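Local coordinates for protein putative fructosamine-3-kinase (Thermobifida fusca YX, PDB 3F7W) that is a putative fructosamine-3-kinase, probably transferring phosphate to sugar-modified amines, at residues E186-L195 with D211-D222; W67-V76 with Q108-A117. All coordinates share one frame; numbering follows the deposited sequence. Where two conformers were deposited one is given.

Interaction 1: residues E186-L195 with D211-D222; sequences EPPARIHGDL and DPAAHGGHREAD. With EDO (1,2-ethanediol), chain I.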
ATOM      1  N   GLU A 186       0.932   3.568  20.172  1.00 30.78           N
ATOM      2  CA  GLU A 186       1.450   2.207  20.095  1.00 30.73           C
ATOM      3  C   GLU A 186       2.607   2.165  19.090  1.00 29.68           C
ATOM      4  O   GLU A 186       2.757   3.081  18.276  1.00 30.62           O
ATOM      5  CB  GLU A 186       0.334   1.220  19.723  1.00 28.89           C
ATOM      6  CG  GLU A 186      -0.283   1.457  18.352  1.00 30.35           C
ATOM      7  CD  GLU A 186      -1.311   0.411  17.967  1.00 33.07           C
ATOM      8  OE1 GLU A 186      -2.372   0.326  18.645  1.00 29.82           O
ATOM      9  OE2 GLU A 186      -1.046  -0.312  16.976  1.00 29.25           O
ATOM     10  N   PRO A 187       3.443   1.114  19.146  1.00 30.01           N
ATOM     11  CA  PRO A 187       4.602   1.128  18.259  1.00 29.61           C
ATOM     12  C   PRO A 187       4.237   1.128  16.773  1.00 27.73           C
ATOM     13  O   PRO A 187       3.198   0.569  16.386  1.00 27.68           O
ATOM     14  CB  PRO A 187       5.357  -0.161  18.630  1.00 30.55           C
ATOM     15  CG  PRO A 187       4.834  -0.537  20.013  1.00 31.57           C
ATOM     16  CD  PRO A 187       3.427  -0.065  20.033  1.00 32.08           C
ATOM     17  N   PRO A 188       5.084   1.755  15.945  1.00 28.65           N
ATOM     18  CA  PRO A 188       4.863   1.701  14.501  1.00 28.72           C
ATOM     19  C   PRO A 188       4.893   0.262  13.995  1.00 28.73           C
ATOM     20  O   PRO A 188       5.703  -0.553  14.465  1.00 25.73           O
ATOM     21  CB  PRO A 188       6.018   2.520  13.923  1.00 30.10           C
ATOM     22  CG  PRO A 188       6.906   2.848  15.001  1.00 28.52           C
ATOM     23  CD  PRO A 188       6.294   2.524  16.301  1.00 30.21           C
ATOM     24  N   ALA A 189       3.995  -0.025  13.044  1.00 28.29           N
ATOM     25  CA  ALA A 189       3.903  -1.307  12.372  1.00 28.53           C
ATOM     26  C   ALA A 189       4.578  -1.238  10.993  1.00 26.21           C
ATOM     27  O   ALA A 189       4.723  -0.160  10.422  1.00 25.56           O
ATOM     28  CB  ALA A 189       2.439  -1.686  12.214  1.00 25.56           C
ATOM     29  N   ARG A 190       4.994  -2.393  10.475  1.00 27.19           N
ATOM     30  CA  ARG A 190       5.409  -2.494   9.082  1.00 28.59           C
ATOM     31  C   ARG A 190       4.155  -2.649   8.237  1.00 26.03           C
ATOM     32  O   ARG A 190       3.604  -3.744   8.126  1.00 27.37           O
ATOM     33  CB  ARG A 190       6.344  -3.686   8.832  1.00 30.28           C
ATOM     34  CG  ARG A 190       7.625  -3.603   9.561  1.00 39.12           C
ATOM     35  CD  ARG A 190       8.714  -4.444   8.933  1.00 32.57           C
ATOM     36  NE  ARG A 190       9.798  -4.440   9.863  1.00 37.29           N
ATOM     37  CZ  ARG A 190      11.039  -4.783   9.595  1.00 39.28           C
ATOM     38  NH1 ARG A 190      11.381  -5.243   8.394  1.00 38.59           N
ATOM     39  NH2 ARG A 190      11.928  -4.712  10.570  1.00 43.56           N
ATOM     40  N   ILE A 191       3.703  -1.557   7.658  1.00 26.25           N
ATOM     41  CA  ILE A 191       2.458  -1.575   6.890  1.00 26.66           C
ATOM     42  C   ILE A 191       2.680  -1.566   5.397  1.00 26.29           C
ATOM     43  O   ILE A 191       3.672  -0.996   4.886  1.00 26.01           O
ATOM     44  CB  ILE A 191       1.453  -0.436   7.318  1.00 25.30           C
ATOM     45  CG1 ILE A 191       1.879   0.967   6.862  1.00 25.51           C
ATOM     46  CG2 ILE A 191       1.202  -0.532   8.845  1.00 23.78           C
ATOM     47  CD1 ILE A 191       0.713   2.046   6.952  1.00 27.99           C
ATOM     48  N   HIS A 192       1.727  -2.181   4.702  1.00 25.10           N
ATOM     49  CA  HIS A 192       1.702  -2.231   3.248  1.00 26.69           C
ATOM     50  C   HIS A 192       1.539  -0.805   2.631  1.00 25.89           C
ATOM     51  O   HIS A 192       2.230  -0.446   1.677  1.00 23.89           O
ATOM     52  CB  HIS A 192       0.588  -3.188   2.809  1.00 26.44           C
ATOM     53  CG  HIS A 192       0.420  -3.288   1.331  1.00 25.89           C
ATOM     54  ND1 HIS A 192      -0.285  -2.350   0.608  1.00 25.34           N
ATOM     55  CD2 HIS A 192       0.831  -4.226   0.443  1.00 26.51           C
ATOM     56  CE1 HIS A 192      -0.278  -2.697  -0.670  1.00 29.97           C
ATOM     57  NE2 HIS A 192       0.393  -3.830  -0.795  1.00 24.48           N
ATOM     58  N   GLY A 193       0.602  -0.030   3.159  1.00 25.53           N
ATOM     59  CA  GLY A 193       0.408   1.369   2.786  1.00 26.43           C
ATOM     60  C   GLY A 193      -0.597   1.652   1.682  1.00 27.10           C
ATOM     61  O   GLY A 193      -0.959   2.805   1.476  1.00 27.96           O
ATOM     62  N   ASP A 194      -1.022   0.624   0.956  1.00 26.93           N
ATOM     63  CA  ASP A 194      -2.054   0.734  -0.078  1.00 27.52           C
ATOM     64  C   ASP A 194      -2.868  -0.558  -0.189  1.00 24.49           C
ATOM     65  O   ASP A 194      -3.078  -1.121  -1.295  1.00 25.46           O
ATOM     66  CB  ASP A 194      -1.417   1.096  -1.419  1.00 29.66           C
ATOM     67  CG  ASP A 194      -2.424   1.618  -2.438  1.00 36.50           C
ATOM     68  OD1 ASP A 194      -3.479   2.183  -2.055  1.00 31.59           O
ATOM     69  OD2 ASP A 194      -2.135   1.464  -3.640  1.00 31.95           O
ATOM     70  N   LEU A 195      -3.350  -1.043   0.964  1.00 24.51           N
ATOM     71  CA  LEU A 195      -3.928  -2.364   1.041  1.00 25.03           C
ATOM     72  C   LEU A 195      -5.429  -2.348   0.814  1.00 24.28           C
ATOM     73  O   LEU A 195      -6.224  -2.572   1.731  1.00 25.71           O
ATOM     74  CB  LEU A 195      -3.579  -3.031   2.385  1.00 23.38           C
ATOM     75  CG  LEU A 195      -3.764  -4.549   2.448  1.00 24.24           C
ATOM     76  CD1 LEU A 195      -2.772  -5.228   1.491  1.00 25.18           C
ATOM     77  CD2 LEU A 195      -3.655  -5.071   3.933  1.00 25.29           C
ATOM     78  N   ASP A 211       2.007  -4.341  -4.916  1.00 26.07           N
ATOM     79  CA  ASP A 211       2.012  -2.914  -5.105  1.00 25.62           C
ATOM     80  C   ASP A 211       2.073  -2.106  -3.779  1.00 24.14           C
ATOM     81  O   ASP A 211       1.318  -1.161  -3.579  1.00 24.43           O
ATOM     82  CB  ASP A 211       0.811  -2.513  -5.958  1.00 24.88           C
ATOM     83  CG  ASP A 211       0.797  -3.198  -7.326  1.00 31.54           C
ATOM     84  OD1 ASP A 211       1.872  -3.595  -7.854  1.00 30.31           O
ATOM     85  OD2 ASP A 211      -0.312  -3.331  -7.850  1.00 31.53           O
ATOM     86  N   PRO A 212       3.019  -2.431  -2.896  1.00 24.19           N
ATOM     87  CA  PRO A 212       3.071  -1.732  -1.620  1.00 26.46           C
ATOM     88  C   PRO A 212       3.568  -0.299  -1.718  1.00 27.13           C
ATOM     89  O   PRO A 212       4.322   0.064  -2.641  1.00 27.04           O
ATOM     90  CB  PRO A 212       4.121  -2.538  -0.823  1.00 28.14           C
ATOM     91  CG  PRO A 212       5.063  -3.006  -1.859  1.00 25.75           C
ATOM     92  CD  PRO A 212       4.119  -3.413  -3.006  1.00 27.80           C
ATOM     93  N   ALA A 213       3.151   0.519  -0.747  1.00 25.14           N
ATOM     94  CA  ALA A 213       3.729   1.842  -0.490  1.00 25.35           C
ATOM     95  C   ALA A 213       4.231   1.750   0.976  1.00 26.34           C
ATOM     96  O   ALA A 213       3.733   2.399   1.903  1.00 26.13           O
ATOM     97  CB  ALA A 213       2.682   2.959  -0.688  1.00 26.01           C
ATOM     98  N   ALA A 214       5.211   0.869   1.182  1.00 26.54           N
ATOM     99  CA  ALA A 214       5.509   0.333   2.496  1.00 24.03           C
ATOM    100  C   ALA A 214       6.212   1.363   3.381  1.00 23.25           C
ATOM    101  O   ALA A 214       7.079   2.118   2.929  1.00 26.22           O
ATOM    102  CB  ALA A 214       6.348  -0.977   2.401  1.00 23.82           C
ATOM    103  N   HIS A 215       5.824   1.382   4.657  1.00 24.40           N
ATOM    104  CA  HIS A 215       6.487   2.235   5.624  1.00 23.66           C
ATOM    105  C   HIS A 215       6.082   1.865   7.027  1.00 25.70           C
ATOM    106  O   HIS A 215       5.189   1.018   7.220  1.00 26.11           O
ATOM    107  CB  HIS A 215       6.173   3.728   5.352  1.00 24.36           C
ATOM    108  CG  HIS A 215       4.707   4.080   5.374  1.00 22.39           C
ATOM    109  ND1 HIS A 215       3.874   3.816   4.312  1.00 26.41           N
ATOM    110  CD2 HIS A 215       3.934   4.690   6.308  1.00 24.83           C
ATOM    111  CE1 HIS A 215       2.659   4.262   4.572  1.00 27.21           C
ATOM    112  NE2 HIS A 215       2.662   4.811   5.771  1.00 24.50           N
ATOM    113  N   GLY A 216       6.753   2.492   7.996  1.00 25.83           N
ATOM    114  CA  GLY A 216       6.326   2.455   9.390  1.00 26.19           C
ATOM    115  C   GLY A 216       5.095   3.317   9.539  1.00 25.59           C
ATOM    116  O   GLY A 216       5.138   4.517   9.273  1.00 26.87           O
ATOM    117  N   GLY A 217       3.995   2.696   9.946  1.00 26.41           N
ATOM    118  CA  GLY A 217       2.681   3.361   9.969  1.00 25.28           C
ATOM    119  C   GLY A 217       1.852   2.763  11.078  1.00 27.60           C
ATOM    120  O   GLY A 217       2.309   1.850  11.783  1.00 25.98           O
ATOM    121  N   HIS A 218       0.640   3.269  11.246  1.00 26.12           N
ATOM    122  CA  HIS A 218      -0.280   2.673  12.175  1.00 26.18           C
ATOM    123  C   HIS A 218      -0.884   1.454  11.513  1.00 26.37           C
ATOM    124  O   HIS A 218      -1.398   1.536  10.406  1.00 25.56           O
ATOM    125  CB  HIS A 218      -1.368   3.675  12.572  1.00 27.60           C
ATOM    126  CG  HIS A 218      -2.018   3.355  13.870  1.00 26.44           C
ATOM    127  ND1 HIS A 218      -2.642   2.146  14.116  1.00 22.47           N
ATOM    128  CD2 HIS A 218      -2.112   4.075  15.013  1.00 28.58           C
ATOM    129  CE1 HIS A 218      -3.126   2.156  15.349  1.00 27.78           C
ATOM    130  NE2 HIS A 218      -2.825   3.317  15.910  1.00 27.85           N
ATOM    131  N   ARG A 219      -0.838   0.319  12.198  1.00 26.21           N
ATOM    132  CA  ARG A 219      -1.377  -0.920  11.615  1.00 26.11           C
ATOM    133  C   ARG A 219      -2.868  -0.811  11.266  1.00 25.41           C
ATOM    134  O   ARG A 219      -3.322  -1.458  10.346  1.00 26.89           O
ATOM    135  CB  ARG A 219      -1.114  -2.110  12.525  1.00 27.34           C
ATOM    136  CG  ARG A 219      -1.763  -2.072  13.904  1.00 27.45           C
ATOM    137  CD  ARG A 219      -0.904  -2.861  14.927  1.00 25.31           C
ATOM    138  NE  ARG A 219      -1.567  -3.054  16.221  1.00 26.22           N
ATOM    139  CZ  ARG A 219      -2.211  -4.159  16.613  1.00 27.23           C
ATOM    140  NH1 ARG A 219      -2.342  -5.210  15.828  1.00 29.01           N
ATOM    141  NH2 ARG A 219      -2.769  -4.203  17.823  1.00 28.78           N
ATOM    142  N   GLU A 220      -3.618   0.022  12.000  1.00 27.44           N
ATOM    143  CA  GLU A 220      -5.026   0.284  11.677  1.00 26.63           C
ATOM    144  C   GLU A 220      -5.220   0.828  10.260  1.00 24.94           C
ATOM    145  O   GLU A 220      -6.262   0.608   9.678  1.00 25.71           O
ATOM    146  CB  GLU A 220      -5.693   1.175  12.727  1.00 24.11           C
ATOM    147  CG  GLU A 220      -5.902   0.440  14.097  1.00 27.07           C
ATOM    148  CD  GLU A 220      -6.461   1.323  15.212  1.00 27.67           C
ATOM    149  OE1 GLU A 220      -7.204   2.299  14.935  1.00 27.25           O
ATOM    150  OE2 GLU A 220      -6.175   1.010  16.378  1.00 29.41           O
ATOM    151  N   ALA A 221      -4.202   1.501   9.697  1.00 26.18           N
ATOM    152  CA  ALA A 221      -4.263   2.020   8.334  1.00 25.41           C
ATOM    153  C   ALA A 221      -4.578   0.916   7.342  1.00 25.11           C
ATOM    154  O   ALA A 221      -5.474   1.053   6.513  1.00 24.73           O
ATOM    155  CB  ALA A 221      -2.936   2.740   7.940  1.00 24.53           C
ATOM    156  N   ASP A 222      -3.845  -0.185   7.417  1.00 25.81           N
ATOM    157  CA  ASP A 222      -4.020  -1.265   6.423  1.00 26.23           C
ATOM    158  C   ASP A 222      -5.409  -1.887   6.538  1.00 25.50           C
ATOM    159  O   ASP A 222      -6.085  -2.133   5.546  1.00 25.51           O
ATOM    160  CB  ASP A 222      -2.943  -2.359   6.598  1.00 25.11           C
ATOM    161  CG  ASP A 222      -1.591  -2.026   5.892  1.00 26.83           C
ATOM    162  OD1 ASP A 222      -1.459  -1.016   5.163  1.00 25.24           O
ATOM    163  OD2 ASP A 222      -0.638  -2.820   6.093  1.00 26.49           O
TER
HETATM  164  C1  EDO I 295       3.730  -3.485  16.536  1.00 55.89           C
HETATM  165  O1  EDO I 295       4.571  -3.065  15.462  1.00 56.55           O
HETATM  166  C2  EDO I 295       2.300  -3.008  16.274  1.00 48.94           C
HETATM  167  O2  EDO I 295       2.061  -1.701  16.814  1.00 39.90           O
HETATM  168  O   HOH W   1       0.539   0.503  14.920  1.00 26.56           O
HETATM  169  O   HOH W   2      -4.552  -1.030  17.440  1.00 30.70           O
HETATM  170  O   HOH W   3      -1.973  -2.100  19.766  1.00 35.63           O
HETATM  171  O   HOH W   4       0.262   0.927  -4.708  1.00 26.73           O
HETATM  172  O   HOH W   5      -2.977   0.486   3.396  1.00 20.51           O

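Interaction 2: residues W67-V76 with Q108-A117; sequences WLGRSFGSPV and QLAAMHLAGA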
ATOM      1  N   TRP A  67      11.708  -5.081   2.795  1.00 27.36           N
ATOM      2  CA  TRP A  67      11.521  -4.744   4.186  1.00 27.35           C
ATOM      3  C   TRP A  67      10.235  -5.337   4.747  1.00 27.01           C
ATOM      4  O   TRP A  67      10.195  -5.859   5.865  1.00 28.03           O
ATOM      5  CB  TRP A  67      11.551  -3.223   4.300  1.00 27.54           C
ATOM      6  CG  TRP A  67      11.394  -2.654   5.697  1.00 29.09           C
ATOM      7  CD1 TRP A  67      12.350  -2.583   6.675  1.00 32.77           C
ATOM      8  CD2 TRP A  67      10.241  -1.974   6.215  1.00 29.17           C
ATOM      9  NE1 TRP A  67      11.838  -1.955   7.798  1.00 34.99           N
ATOM     10  CE2 TRP A  67      10.554  -1.554   7.533  1.00 30.67           C
ATOM     11  CE3 TRP A  67       8.976  -1.678   5.693  1.00 30.11           C
ATOM     12  CZ2 TRP A  67       9.643  -0.846   8.330  1.00 31.26           C
ATOM     13  CZ3 TRP A  67       8.074  -0.998   6.485  1.00 29.25           C
ATOM     14  CH2 TRP A  67       8.414  -0.570   7.776  1.00 27.95           C
ATOM     15  N   LEU A  68       9.167  -5.276   3.982  1.00 27.12           N
ATOM     16  CA  LEU A  68       7.890  -5.777   4.419  1.00 26.66           C
ATOM     17  C   LEU A  68       7.832  -7.295   4.455  1.00 28.23           C
ATOM     18  O   LEU A  68       7.037  -7.884   5.220  1.00 28.36           O
ATOM     19  CB  LEU A  68       6.831  -5.185   3.463  1.00 29.47           C
ATOM     20  CG  LEU A  68       5.386  -5.121   3.815  1.00 35.63           C
ATOM     21  CD1 LEU A  68       5.171  -4.175   5.042  1.00 34.33           C
ATOM     22  CD2 LEU A  68       4.649  -4.663   2.521  1.00 30.26           C
ATOM     23  N   GLY A  69       8.728  -7.949   3.715  1.00 29.00           N
ATOM     24  CA  GLY A  69       8.641  -9.376   3.471  1.00 29.69           C
ATOM     25  C   GLY A  69       9.288 -10.265   4.527  1.00 31.01           C
ATOM     26  O   GLY A  69       9.296 -11.461   4.372  1.00 34.46           O
ATOM     27  N   ARG A  70       9.843  -9.658   5.573  0.50 31.63           N
ATOM     28  CA  ARG A  70      10.576 -10.392   6.601  0.50 33.12           C
ATOM     29  C   ARG A  70       9.647 -10.672   7.798  0.50 31.82           C
ATOM     30  O   ARG A  70       9.835 -10.178   8.927  0.50 30.23           O
ATOM     31  CB  ARG A  70      11.851  -9.633   6.990  0.50 35.21           C
ATOM     32  CG  ARG A  70      12.741  -9.305   5.774  0.50 30.79           C
ATOM     33  CD  ARG A  70      13.998  -8.561   6.162  0.50 36.72           C
ATOM     34  NE  ARG A  70      14.235  -7.394   5.313  0.50 35.65           N
ATOM     35  CZ  ARG A  70      15.131  -6.435   5.573  0.50 43.57           C
ATOM     36  NH1 ARG A  70      15.915  -6.504   6.651  0.50 49.96           N
ATOM     37  NH2 ARG A  70      15.238  -5.388   4.759  0.50 41.25           N
ATOM     38  N   SER A  71       8.585 -11.406   7.514  1.00 30.83           N
ATOM     39  CA  SER A  71       7.814 -12.054   8.581  1.00 29.23           C
ATOM     40  C   SER A  71       7.414 -13.477   8.260  1.00 25.96           C
ATOM     41  O   SER A  71       7.430 -13.904   7.100  1.00 29.00           O
ATOM     42  CB  SER A  71       6.581 -11.219   8.897  1.00 28.70           C
ATOM     43  OG  SER A  71       5.745 -11.118   7.756  1.00 28.58           O
ATOM     44  N   PHE A  72       7.010 -14.210   9.301  1.00 24.98           N
ATOM     45  CA  PHE A  72       6.599 -15.626   9.147  1.00 25.68           C
ATOM     46  C   PHE A  72       5.331 -15.716   8.307  1.00 27.52           C
ATOM     47  O   PHE A  72       4.363 -15.014   8.595  1.00 28.85           O
ATOM     48  CB  PHE A  72       6.335 -16.269  10.494  1.00 24.97           C
ATOM     49  CG  PHE A  72       6.086 -17.757  10.422  1.00 25.44           C
ATOM     50  CD1 PHE A  72       7.113 -18.645  10.114  1.00 27.40           C
ATOM     51  CD2 PHE A  72       4.831 -18.264  10.661  1.00 31.06           C
ATOM     52  CE1 PHE A  72       6.888 -20.000  10.050  1.00 32.64           C
ATOM     53  CE2 PHE A  72       4.586 -19.626  10.591  1.00 31.04           C
ATOM     54  CZ  PHE A  72       5.625 -20.500  10.289  1.00 33.01           C
ATOM     55  N   GLY A  73       5.321 -16.614   7.320  1.00 28.13           N
ATOM     56  CA  GLY A  73       4.204 -16.737   6.387  1.00 29.76           C
ATOM     57  C   GLY A  73       3.942 -15.464   5.610  1.00 28.78           C
ATOM     58  O   GLY A  73       2.788 -15.171   5.261  1.00 29.46           O
ATOM     59  N   SER A  74       5.001 -14.711   5.333  1.00 28.34           N
ATOM     60  CA  SER A  74       4.897 -13.441   4.644  1.00 29.09           C
ATOM     61  C   SER A  74       3.986 -13.534   3.421  1.00 28.10           C
ATOM     62  O   SER A  74       4.151 -14.444   2.571  1.00 26.74           O
ATOM     63  CB  SER A  74       6.259 -12.955   4.133  1.00 31.89           C
ATOM     64  OG  SER A  74       6.087 -11.748   3.397  1.00 32.67           O
ATOM     65  N   PRO A  75       3.054 -12.583   3.285  1.00 28.77           N
ATOM     66  CA  PRO A  75       2.234 -12.525   2.069  1.00 28.23           C
ATOM     67  C   PRO A  75       2.883 -11.680   0.950  1.00 28.66           C
ATOM     68  O   PRO A  75       2.243 -11.418  -0.041  1.00 28.46           O
ATOM     69  CB  PRO A  75       0.947 -11.841   2.563  1.00 26.99           C
ATOM     70  CG  PRO A  75       1.423 -10.946   3.610  1.00 29.04           C
ATOM     71  CD  PRO A  75       2.666 -11.538   4.241  1.00 26.91           C
ATOM     72  N   VAL A  76       4.150 -11.294   1.099  1.00 29.26           N
ATOM     73  CA  VAL A  76       4.820 -10.368   0.178  1.00 30.01           C
ATOM     74  C   VAL A  76       5.578 -11.172  -0.875  1.00 31.00           C
ATOM     75  O   VAL A  76       6.357 -12.064  -0.522  1.00 32.51           O
ATOM     76  CB  VAL A  76       5.842  -9.478   0.961  1.00 30.99           C
ATOM     77  CG1 VAL A  76       6.517  -8.464   0.030  1.00 29.70           C
ATOM     78  CG2 VAL A  76       5.147  -8.770   2.114  1.00 31.79           C
ATOM     79  N   GLN A 108      -1.288 -13.856   8.603  1.00 26.32           N
ATOM     80  CA  GLN A 108      -0.190 -13.357   7.802  1.00 26.15           C
ATOM     81  C   GLN A 108       0.008 -11.865   7.999  1.00 27.04           C
ATOM     82  O   GLN A 108       1.140 -11.393   8.162  1.00 24.95           O
ATOM     83  CB  GLN A 108      -0.415 -13.630   6.309  1.00 25.01           C
ATOM     84  CG  GLN A 108      -0.386 -15.090   5.856  1.00 25.93           C
ATOM     85  CD  GLN A 108      -0.635 -15.215   4.378  1.00 29.24           C
ATOM     86  OE1 GLN A 108      -1.797 -15.118   3.902  1.00 25.91           O
ATOM     87  NE2 GLN A 108       0.461 -15.335   3.607  1.00 27.28           N
ATOM     88  N   LEU A 109      -1.084 -11.117   7.935  1.00 27.31           N
ATOM     89  CA  LEU A 109      -1.016  -9.665   8.108  1.00 24.41           C
ATOM     90  C   LEU A 109      -0.576  -9.244   9.503  1.00 24.45           C
ATOM     91  O   LEU A 109       0.170  -8.280   9.655  1.00 26.05           O
ATOM     92  CB  LEU A 109      -2.390  -9.024   7.811  1.00 26.35           C
ATOM     93  CG  LEU A 109      -2.853  -8.781   6.377  1.00 33.37           C
ATOM     94  CD1 LEU A 109      -4.283  -8.139   6.447  1.00 34.86           C
ATOM     95  CD2 LEU A 109      -1.879  -7.901   5.589  1.00 30.28           C
ATOM     96  N   ALA A 110      -1.086  -9.920  10.532  1.00 26.62           N
ATOM     97  CA  ALA A 110      -0.667  -9.654  11.894  1.00 26.81           C
ATOM     98  C   ALA A 110       0.854  -9.824  12.052  1.00 24.78           C
ATOM     99  O   ALA A 110       1.502  -8.987  12.660  1.00 26.55           O
ATOM    100  CB  ALA A 110      -1.442 -10.575  12.907  1.00 23.83           C
ATOM    101  N   ALA A 111       1.416 -10.909  11.528  1.00 25.92           N
ATOM    102  CA  ALA A 111       2.859 -11.158  11.669  1.00 25.22           C
ATOM    103  C   ALA A 111       3.666 -10.098  10.897  1.00 25.96           C
ATOM    104  O   ALA A 111       4.706  -9.638  11.357  1.00 26.62           O
ATOM    105  CB  ALA A 111       3.215 -12.560  11.181  1.00 25.64           C
HETATM  106  N   MSE A 112       3.144  -9.715   9.736  1.00 25.88           N
HETATM  107  CA  MSE A 112       3.751  -8.691   8.892  1.00 25.97           C
HETATM  108  C   MSE A 112       3.818  -7.378   9.679  1.00 25.56           C
HETATM  109  O   MSE A 112       4.899  -6.806   9.817  1.00 26.92           O
HETATM  110  CB  MSE A 112       2.956  -8.458   7.595  1.00 25.88           C
HETATM  111  CG  MSE A 112       3.539  -7.376   6.694  1.00 27.58           C
HETATM  112 SE   MSE A 112       2.472  -7.179   5.094  0.75 25.66          SE
HETATM  113  CE  MSE A 112       1.211  -5.925   5.906  1.00 27.32           C
ATOM    114  N   HIS A 113       2.685  -6.928  10.199  1.00 26.65           N
ATOM    115  CA  HIS A 113       2.638  -5.684  10.977  1.00 26.15           C
ATOM    116  C   HIS A 113       3.554  -5.707  12.211  1.00 28.91           C
ATOM    117  O   HIS A 113       4.274  -4.739  12.488  1.00 28.93           O
ATOM    118  CB  HIS A 113       1.223  -5.401  11.443  1.00 26.45           C
ATOM    119  CG  HIS A 113       0.299  -4.953  10.354  1.00 25.48           C
ATOM    120  ND1 HIS A 113      -1.065  -4.942  10.504  1.00 25.60           N
ATOM    121  CD2 HIS A 113       0.549  -4.470   9.112  1.00 24.43           C
ATOM    122  CE1 HIS A 113      -1.621  -4.454   9.412  1.00 25.20           C
ATOM    123  NE2 HIS A 113      -0.665  -4.198   8.532  1.00 26.85           N
ATOM    124  N   LEU A 114       3.520  -6.812  12.942  1.00 27.44           N
ATOM    125  CA  LEU A 114       4.237  -6.922  14.220  1.00 28.18           C
ATOM    126  C   LEU A 114       5.746  -7.156  14.097  1.00 28.43           C
ATOM    127  O   LEU A 114       6.457  -7.151  15.105  1.00 26.10           O
ATOM    128  CB  LEU A 114       3.556  -7.968  15.112  1.00 27.75           C
ATOM    129  CG  LEU A 114       2.442  -7.393  16.023  1.00 31.56           C
ATOM    130  CD1 LEU A 114       1.423  -6.506  15.287  1.00 31.15           C
ATOM    131  CD2 LEU A 114       1.722  -8.515  16.710  1.00 34.78           C
ATOM    132  N   ALA A 115       6.243  -7.355  12.887  1.00 27.31           N
ATOM    133  CA  ALA A 115       7.684  -7.250  12.635  1.00 30.23           C
ATOM    134  C   ALA A 115       8.181  -5.892  13.152  1.00 30.26           C
ATOM    135  O   ALA A 115       9.292  -5.772  13.612  1.00 28.71           O
ATOM    136  CB  ALA A 115       7.967  -7.429  11.149  1.00 27.13           C
ATOM    137  N   GLY A 116       7.317  -4.876  13.096  1.00 32.43           N
ATOM    138  CA  GLY A 116       7.576  -3.606  13.746  1.00 32.88           C
ATOM    139  C   GLY A 116       8.576  -2.720  13.028  1.00 33.51           C
ATOM    140  O   GLY A 116       9.293  -3.149  12.138  1.00 36.03           O
ATOM    141  N   ALA A 117       8.625  -1.461  13.421  1.00 33.46           N
ATOM    142  CA  ALA A 117       9.496  -0.499  12.779  1.00 33.50           C
ATOM    143  C   ALA A 117      10.106   0.410  13.828  1.00 34.36           C
ATOM    144  O   ALA A 117       9.544   0.604  14.898  1.00 35.24           O
ATOM    145  CB  ALA A 117       8.716   0.296  11.760  1.00 32.76           C
TER
HETATM  146  O   HOH W   6       6.929  -7.552   7.981  1.00 30.69           O
HETATM  147  O   HOH W   7       3.467 -12.563   7.660  1.00 25.26           O

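Interaction 1: residues E186-L195 with D211-D222
Asp-222 sets its whole carboxylate against the turn at His-192 and Gly-193, the start of the HGD sequence that resembles the catalytic loop of protein-kinase-like folds; Asp-211 probably corresponds to the aspartate of the DFG motif. Through syn lone pairs, Asp-222 OD2 accepts from His-192 N (2.8 Å) and OD1 from Gly-193 N (3.0 Å). Two oxygens held by successive amides fix the rotation of the group.

Ahead of this turn, strand 189-191 pairs antiparallel with 215-217, so that Ala-189 exchanges two backbone bonds with Gly-217, and Ile-191 two with His-215. Ile-191 places CG1 between its backbone N and carbonyl carbon (chi1 73°), bringing this branch over the centre of the His-215 ring, 4.1 Å from the centroid. That ring is steadied by His-215 ND1 donating to Ala-213 O at 2.8 Å. The His-192 ring is sandwiched: Pro-212 CA lies over one face, offset toward the rim and 3.7 Å from the centroid, and Leu-195 CD1 over the centre of the opposite one, while NE2 bonds to Ile-210 O.

At the far end the side chains of Glu-186 and Arg-219 cross at about a right angle in a salt bridge. Arg-219 NH1 and NH2 serve the carbonyls of Ala-245 and Pro-246, whereas NE meets the syn side of Glu-186 OE2 at 2.9 Å, 23° out of the carboxylate plane.

Interaction 2: residues W67-V76 with Q108-A117
Gln-108 reaches from its helix to the loop with an extended chain (chi2 179°), and its NE2 donates to Gly-73 O at 2.9 Å. The acceptor lies almost in the amide plane, although NE2 is tilted 25° from the carbonyl plane of Gly-73; the other end of the amide, OE1, takes Ala-207 N. Pro-75 rests against the same amide, its CB 3.7 Å from Gln-108 NE2.

Met-112, a selenomethionine, starts with CG anti to the backbone N and stays extended through chi2, which carries SE to the loop; the bend at chi3 (86°) turns only the terminal CE. There Leu-68 CG approaches SE to 3.8 Å, while Pro-75 CG and Val-76 CG2 stand slightly farther off. The connection after helix 57-68 thus packs on helix 99-114, consistent with the way the loop following helix C leans on helix E in protein-kinase-like folds. Within that loop a type II turn runs from Ser-71 to Ser-74, and Ser-74 OG closes an ST turn by accepting from Val-76 N.

Ser-71 OG, tucked between its own backbone N and carbonyl carbon, comes within 3.3 Å of Met-112 CA and donates to a water. This water in turn donates to both Phe-72 O and Gln-108 O, joining loop to helix. A second water spans Leu-68 O and Met-112 O. Farther along, Ala-117 CB meets the edge of the Trp-67 indole in plane, 3.7 Å from CZ2.

In the fold
Interaction 1 is mostly buried and close to the centre of the chain; interaction 2 is only partly buried, with its Phe-72 and Gly-73 turn exposed. Their chemistry follows suit: paired backbones, a carboxylate on two amides and a peripheral salt bridge join 186-195 to 211-222, whereas 67-76 meets 108-117 through apolar packing, water bridges and one direct hydrogen bond. The contacts share a border. From 108-117, His-113 NE2 bonds to Asp-222 OD2, and Gly-116 O receives Arg-190 NE. Arg-190 also links to Trp-67 by a hydrogen bond and a cation-pi contact, so strand 189-191 touches both segments of interaction 2.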